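Local coordinates for protein STM4351 (Salmonella enterica, PDB 2Y7I) that binds arginine with high specificity as a periplasmic solute-binding protein of family 3, probably for delivery to a transport system, at residues A[74-77]-A[78-81]; A[116-119]-A[120-123]. One frame throughout, in Å; residues are numbered along the deposited sequence.

Interaction 1: residues A[74-77]-A[78-81]; sequences DMTP and KREQ. With ARG (arginine), chain C; ACT (acetate ion), chain G.
Arg-79 reaches back past the start of its own helix and uses a single nitrogen, NH1, to bridge a backbone carbonyl and the carboxylate of the bound arginine. Arg-79 NH1 donates to Asp-74 O over 2.8 Å, nearly in the guanidinium plane and onto a lone pair of the carbonyl. Arg-79 NH1 also donates to ligand OXT over 2.8 Å, while NH2 meets ligand O in an almost straight bond (173°), so guanidinium and carboxylate are joined edge to edge by a pair of bonds. The chain, extended from CG to NE, spans the distance from the helix to the ligand. This arginine-carboxylate pairing is a recurrent feature of the family. Asp-74 grips the same ligand twice: its N donates to OXT, and Asp-74 OD1 accepts from ligand N at 3.2 Å, adding a bond to the ammonium that Asp-160 also binds. Thr-76 is the N-cap: OG1 accepts from Arg-79 N at 3.1 Å and donates to O of an acetate, probably from the crystallisation liquor, at 2.6 Å. Its chi1 of 69° tucks OG1 between backbone N and carbonyl carbon, facing the first turn, while CG2 and the acetate lie over one face of the guanidinium. Thr-76 O then accepts from Glu-80 N at 2.9 Å, and Glu-80 CG packs against that carbonyl. The turn leading into the short helix 77-80 lies against helix 122-130, whose Thr-122 touches Asp-74 and Thr-76, and Phe-85 of strand 84-85 packs on Met-75, Arg-79 and Glu-80.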
ATOM      1  N   ASP A  74      -2.600 -10.440  13.814  1.00 14.23           N
ATOM      2  CA  ASP A  74      -1.397 -11.043  13.234  1.00 15.39           C
ATOM      3  C   ASP A  74      -1.744 -12.401  12.643  1.00 16.24           C
ATOM      4  O   ASP A  74      -2.466 -13.188  13.262  1.00 16.11           O
ATOM      5  CB  ASP A  74      -0.316 -11.261  14.307  1.00 15.53           C
ATOM      6  CG  ASP A  74       0.312  -9.960  14.812  1.00 16.65           C
ATOM      7  OD1 ASP A  74      -0.303  -8.882  14.704  1.00 16.02           O
ATOM      8  OD2 ASP A  74       1.459 -10.033  15.325  1.00 20.53           O
ATOM      9  N   MET A  75      -1.198 -12.681  11.465  1.00 16.59           N
ATOM     10  CA  MET A  75      -1.414 -13.963  10.785  1.00 18.42           C
ATOM     11  C   MET A  75      -0.479 -15.031  11.331  1.00 18.57           C
ATOM     12  O   MET A  75       0.486 -15.425  10.676  1.00 19.53           O
ATOM     13  CB  MET A  75      -1.204 -13.809   9.278  1.00 18.78           C
ATOM     14  CG  MET A  75      -2.106 -12.747   8.641  1.00 21.22           C
ATOM     15  SD  MET A  75      -1.763 -12.469   6.882  1.00 27.73           S
ATOM     16  CE  MET A  75      -0.079 -11.893   6.915  1.00 27.06           C
ATOM     17  N   THR A  76      -0.768 -15.501  12.538  1.00 18.21           N
ATOM     18  CA  THR A  76       0.096 -16.466  13.209  1.00 18.48           C
ATOM     19  C   THR A  76      -0.121 -17.874  12.637  1.00 19.61           C
ATOM     20  O   THR A  76      -1.189 -18.154  12.088  1.00 19.25           O
ATOM     21  CB  THR A  76      -0.177 -16.497  14.718  1.00 18.33           C
ATOM     22  OG1 THR A  76      -1.469 -17.072  14.950  1.00 16.93           O
ATOM     23  CG2 THR A  76      -0.102 -15.080  15.335  1.00 18.09           C
ATOM     24  N   PRO A  77       0.882 -18.766  12.773  1.00 20.54           N
ATOM     25  CA  PRO A  77       0.693 -20.157  12.329  1.00 22.29           C
ATOM     26  C   PRO A  77      -0.484 -20.842  13.032  1.00 22.72           C
ATOM     27  O   PRO A  77      -1.219 -21.594  12.400  1.00 23.20           O
ATOM     28  CB  PRO A  77       2.005 -20.846  12.729  1.00 23.23           C
ATOM     29  CG  PRO A  77       3.008 -19.757  12.829  1.00 22.53           C
ATOM     30  CD  PRO A  77       2.248 -18.527  13.279  1.00 20.72           C
ATOM     31  N   LYS A  78      -0.670 -20.571  14.321  1.00 22.28           N
ATOM     32  CA  LYS A  78      -1.815 -21.134  15.049  1.00 23.31           C
ATOM     33  C   LYS A  78      -3.152 -20.709  14.455  1.00 22.06           C
ATOM     34  O   LYS A  78      -4.070 -21.511  14.337  1.00 22.76           O
ATOM     35  CB  LYS A  78      -1.770 -20.767  16.536  1.00 23.10           C
ATOM     36  CG  LYS A  78      -1.228 -21.873  17.434  1.00 27.77           C
ATOM     37  CD  LYS A  78      -1.049 -21.363  18.877  1.00 31.16           C
ATOM     38  CE  LYS A  78      -1.228 -22.501  19.885  1.00 35.04           C
ATOM     39  NZ  LYS A  78      -0.574 -22.211  21.198  1.00 37.36           N
ATOM     40  N   ARG A  79      -3.266 -19.443  14.084  1.00 20.58           N
ATOM     41  CA  ARG A  79      -4.509 -18.961  13.517  1.00 19.93           C
ATOM     42  C   ARG A  79      -4.704 -19.489  12.100  1.00 20.96           C
ATOM     43  O   ARG A  79      -5.832 -19.749  11.688  1.00 20.62           O
ATOM     44  CB  ARG A  79      -4.580 -17.442  13.567  1.00 17.95           C
ATOM     45  CG  ARG A  79      -4.644 -16.916  15.000  1.00 16.87           C
ATOM     46  CD  ARG A  79      -4.456 -15.414  15.057  1.00 13.68           C
ATOM     47  NE  ARG A  79      -4.482 -14.941  16.438  1.00 14.37           N
ATOM     48  CZ  ARG A  79      -3.935 -13.801  16.835  1.00 14.55           C
ATOM     49  NH1 ARG A  79      -3.326 -13.018  15.943  1.00 13.34           N
ATOM     50  NH2 ARG A  79      -4.000 -13.438  18.115  1.00 11.18           N
ATOM     51  N   GLU A  80      -3.597 -19.670  11.377  1.00 21.65           N
ATOM     52  CA  GLU A  80      -3.642 -20.213  10.015  1.00 23.60           C
ATOM     53  C   GLU A  80      -4.153 -21.662   9.956  1.00 24.92           C
ATOM     54  O   GLU A  80      -4.598 -22.122   8.906  1.00 25.50           O
ATOM     55  CB  GLU A  80      -2.275 -20.101   9.342  1.00 24.45           C
ATOM     56  CG  GLU A  80      -1.870 -18.677   8.983  1.00 25.82           C
ATOM     57  CD  GLU A  80      -0.469 -18.593   8.399  1.00 30.48           C
ATOM     58  OE1 GLU A  80       0.330 -19.528   8.615  1.00 33.72           O
ATOM     59  OE2 GLU A  80      -0.159 -17.587   7.728  1.00 33.02           O
ATOM     60  N   GLN A  81      -4.087 -22.373  11.080  1.00 25.52           N
ATOM     61  CA  GLN A  81      -4.693 -23.708  11.182  1.00 26.55           C
ATOM     62  C   GLN A  81      -6.217 -23.629  11.304  1.00 26.14           C
ATOM     63  O   GLN A  81      -6.919 -24.603  11.018  1.00 27.13           O
ATOM     64  CB  GLN A  81      -4.161 -24.469  12.405  1.00 27.88           C
ATOM     65  CG  GLN A  81      -2.642 -24.635  12.499  1.00 29.72           C
ATOM     66  CD  GLN A  81      -2.212 -25.424  13.734  1.00 32.80           C
ATOM     67  OE1 GLN A  81      -2.684 -25.171  14.846  1.00 32.37           O
ATOM     68  NE2 GLN A  81      -1.313 -26.389  13.540  1.00 33.20           N
TER
HETATM   69  N   ARG C1245      -1.911  -7.870  17.295  1.00 13.25           N
HETATM   70  CA  ARG C1245      -2.259  -8.703  18.489  1.00 13.72           C
HETATM   71  C   ARG C1245      -2.674 -10.098  18.040  1.00 13.54           C
HETATM   72  O   ARG C1245      -3.030 -10.933  18.868  1.00 12.77           O
HETATM   73  CB  ARG C1245      -3.389  -8.050  19.313  1.00 13.75           C
HETATM   74  CG  ARG C1245      -4.654  -7.726  18.499  1.00 14.85           C
HETATM   75  CD  ARG C1245      -5.800  -7.220  19.373  1.00 15.37           C
HETATM   76  NE  ARG C1245      -6.841  -6.618  18.535  1.00 12.96           N
HETATM   77  CZ  ARG C1245      -7.986  -6.108  18.983  1.00 12.44           C
HETATM   78  NH1 ARG C1245      -8.285  -6.115  20.284  1.00 12.54           N
HETATM   79  NH2 ARG C1245      -8.838  -5.590  18.124  1.00 13.45           N
HETATM   80  OXT ARG C1245      -2.683 -10.408  16.833  1.00 13.15           O
HETATM   81  C   ACT G1249      -1.115 -17.028  18.385  1.00 25.58           C
HETATM   82  O   ACT G1249      -1.904 -17.432  17.507  1.00 25.00           O
HETATM   83  OXT ACT G1249       0.107 -17.208  18.155  1.00 25.78           O
HETATM   84  CH3 ACT G1249      -1.609 -16.357  19.633  1.00 25.35           C

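Interaction 2: residues A[116-119]-A[120-123]; sequences GLEN and GTTH. With ARG (arginine), chain C.
Glu-118 and Thr-121 meet both through a hydrogen bond and through their side chains. From CB, which rests 3.5 Å from Thr-121 CG2, the glutamate runs out with CG anti to the backbone N (chi1 -152°) and stays extended to its carboxylate. At the tip Glu-118 OE1 accepts from ligand NH1 at 2.8 Å and also lies near ligand CD; OE2 is held by Thr-15 OG1, which helps fix the carboxylate's rotation. Behind this side chain, Glu-118 O accepts a hydrogen bond from Thr-121 OG1 at 2.8 Å, the donor tilted 18° from the carbonyl plane. The side-chain bond spans a type II beta turn from Glu-118 to Thr-121, with Gly-120 at the positive phi its third position needs; the turn leads strand 114-118 into helix 122-130, the first half of a beta-alpha-beta unit. Thr-121 OG1 also accepts from Gln-124 N, making it the N-cap. One residue on, Thr-122 N donates to ligand O over 3.0 Å, so the helix's amino end probably helps stabilise the carboxylate. The His-123 ring carries Thr-122 OG1 3.5 Å above its centre and approaches the ligand obliquely, NE2 lying 3.6 Å from ligand CA; Tyr-187 and Asp-160 hold its two nitrogens.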
ATOM      1  N   GLY A 116      -1.051  -6.941  32.551  1.00 15.73           N
ATOM      2  CA  GLY A 116      -2.319  -7.179  31.876  1.00 15.65           C
ATOM      3  C   GLY A 116      -2.147  -7.283  30.372  1.00 15.04           C
ATOM      4  O   GLY A 116      -1.279  -6.632  29.782  1.00 15.01           O
ATOM      5  N   LEU A 117      -2.982  -8.106  29.751  1.00 15.31           N
ATOM      6  CA  LEU A 117      -2.961  -8.319  28.304  1.00 15.00           C
ATOM      7  C   LEU A 117      -4.298  -8.913  27.889  1.00 15.05           C
ATOM      8  O   LEU A 117      -5.115  -9.266  28.740  1.00 15.21           O
ATOM      9  CB  LEU A 117      -1.792  -9.226  27.889  1.00 15.56           C
ATOM     10  CG  LEU A 117      -1.490 -10.428  28.802  1.00 17.23           C
ATOM     11  CD1 LEU A 117      -2.468 -11.584  28.589  1.00 18.54           C
ATOM     12  CD2 LEU A 117      -0.067 -10.911  28.624  1.00 19.74           C
ATOM     13  N   GLU A 118      -4.534  -9.021  26.586  1.00 14.64           N
ATOM     14  CA  GLU A 118      -5.826  -9.504  26.093  1.00 15.50           C
ATOM     15  C   GLU A 118      -5.808 -11.006  25.823  1.00 15.41           C
ATOM     16  O   GLU A 118      -4.832 -11.522  25.280  1.00 14.69           O
ATOM     17  CB  GLU A 118      -6.181  -8.768  24.804  1.00 15.69           C
ATOM     18  CG  GLU A 118      -7.659  -8.610  24.495  1.00 18.94           C
ATOM     19  CD  GLU A 118      -7.887  -7.542  23.429  1.00 19.78           C
ATOM     20  OE1 GLU A 118      -7.152  -7.577  22.440  1.00 18.99           O
ATOM     21  OE2 GLU A 118      -8.743  -6.644  23.607  1.00 21.04           O
ATOM     22  N   ASN A 119      -6.892 -11.687  26.200  1.00 15.33           N
ATOM     23  CA  ASN A 119      -7.088 -13.110  25.901  0.50 15.73           C
ATOM     24  C   ASN A 119      -7.014 -13.348  24.405  1.00 15.51           C
ATOM     25  O   ASN A 119      -7.547 -12.558  23.636  1.00 14.84           O
ATOM     26  CB  ASN A 119      -8.461 -13.576  26.394  0.50 16.27           C
ATOM     27  CG  ASN A 119      -8.450 -13.993  27.841  0.50 16.55           C
ATOM     28  OD1 ASN A 119      -7.568 -14.737  28.272  0.50 15.58           O
ATOM     29  ND2 ASN A 119      -9.441 -13.527  28.605  0.50 14.92           N
ATOM     30  N   GLY A 120      -6.373 -14.438  23.996  1.00 16.03           N
ATOM     31  CA  GLY A 120      -6.353 -14.846  22.581  1.00 15.97           C
ATOM     32  C   GLY A 120      -5.283 -14.212  21.703  1.00 15.57           C
ATOM     33  O   GLY A 120      -5.181 -14.533  20.502  1.00 15.21           O
ATOM     34  N   THR A 121      -4.459 -13.353  22.303  1.00 14.73           N
ATOM     35  CA  THR A 121      -3.471 -12.568  21.543  1.00 13.50           C
ATOM     36  C   THR A 121      -2.082 -13.203  21.457  1.00 13.44           C
ATOM     37  O   THR A 121      -1.730 -14.093  22.241  1.00 13.56           O
ATOM     38  CB  THR A 121      -3.322 -11.114  22.095  1.00 13.19           C
ATOM     39  OG1 THR A 121      -2.789 -11.142  23.429  1.00 12.91           O
ATOM     40  CG2 THR A 121      -4.654 -10.407  22.087  1.00 13.68           C
ATOM     41  N   THR A 122      -1.299 -12.704  20.504  1.00 12.82           N
ATOM     42  CA  THR A 122       0.140 -12.979  20.421  1.00 13.05           C
ATOM     43  C   THR A 122       0.817 -12.630  21.738  1.00 12.83           C
ATOM     44  O   THR A 122       1.694 -13.354  22.211  1.00 13.43           O
ATOM     45  CB  THR A 122       0.779 -12.112  19.324  1.00 12.62           C
ATOM     46  OG1 THR A 122       0.342 -10.763  19.500  1.00 12.05           O
ATOM     47  CG2 THR A 122       0.331 -12.581  17.940  1.00 11.54           C
ATOM     48  N   HIS A 123       0.403 -11.511  22.323  1.00 12.52           N
ATOM     49  CA  HIS A 123       1.005 -11.016  23.548  1.00 12.79           C
ATOM     50  C   HIS A 123       0.821 -11.982  24.696  1.00 13.38           C
ATOM     51  O   HIS A 123       1.747 -12.197  25.483  1.00 14.03           O
ATOM     52  CB  HIS A 123       0.432  -9.642  23.893  1.00 12.06           C
ATOM     53  CG  HIS A 123       0.389  -8.718  22.725  1.00 12.87           C
ATOM     54  ND1 HIS A 123       1.520  -8.369  22.016  1.00 11.87           N
ATOM     55  CD2 HIS A 123      -0.651  -8.106  22.106  1.00 11.68           C
ATOM     56  CE1 HIS A 123       1.183  -7.560  21.026  1.00 10.76           C
ATOM     57  NE2 HIS A 123      -0.126  -7.388  21.055  1.00 10.81           N
TER
HETATM   58  N   ARG C1245      -1.911  -7.870  17.295  1.00 13.25           N
HETATM   59  CA  ARG C1245      -2.259  -8.703  18.489  1.00 13.72           C
HETATM   60  C   ARG C1245      -2.674 -10.098  18.040  1.00 13.54           C
HETATM   61  O   ARG C1245      -3.030 -10.933  18.868  1.00 12.77           O
HETATM   62  CB  ARG C1245      -3.389  -8.050  19.313  1.00 13.75           C
HETATM   63  CG  ARG C1245      -4.654  -7.726  18.499  1.00 14.85           C
HETATM   64  CD  ARG C1245      -5.800  -7.220  19.373  1.00 15.37           C
HETATM   65  NE  ARG C1245      -6.841  -6.618  18.535  1.00 12.96           N
HETATM   66  CZ  ARG C1245      -7.986  -6.108  18.983  1.00 12.44           C
HETATM   67  NH1 ARG C1245      -8.285  -6.115  20.284  1.00 12.54           N
HETATM   68  NH2 ARG C1245      -8.838  -5.590  18.124  1.00 13.45           N
HETATM   69  OXT ARG C1245      -2.683 -10.408  16.833  1.00 13.15           O

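Both contacts are N-terminal helix caps made by a threonine, and they illustrate how two parts of a solute-binding fold can close on one ligand. Interaction 1 is half surface, with exposed residues on the outer side of helix 77-80; interaction 2 is buried at the end of an inner strand, 114-118. The former uses hydrogen bonds between charged groups, from Arg-79 to the carboxylate and from the ligand ammonium to Asp-74, whereas the latter adds a backbone NH for the carboxylate and a glutamate for the distant guanidinium. Arg-79 NH2 lies 2.9 Å from Gly-120 O, probably hydrogen-bonded, and Thr-76 CG2 packs 3.6 Å from Thr-122 CG2. The two interactions share the ligand carboxylate.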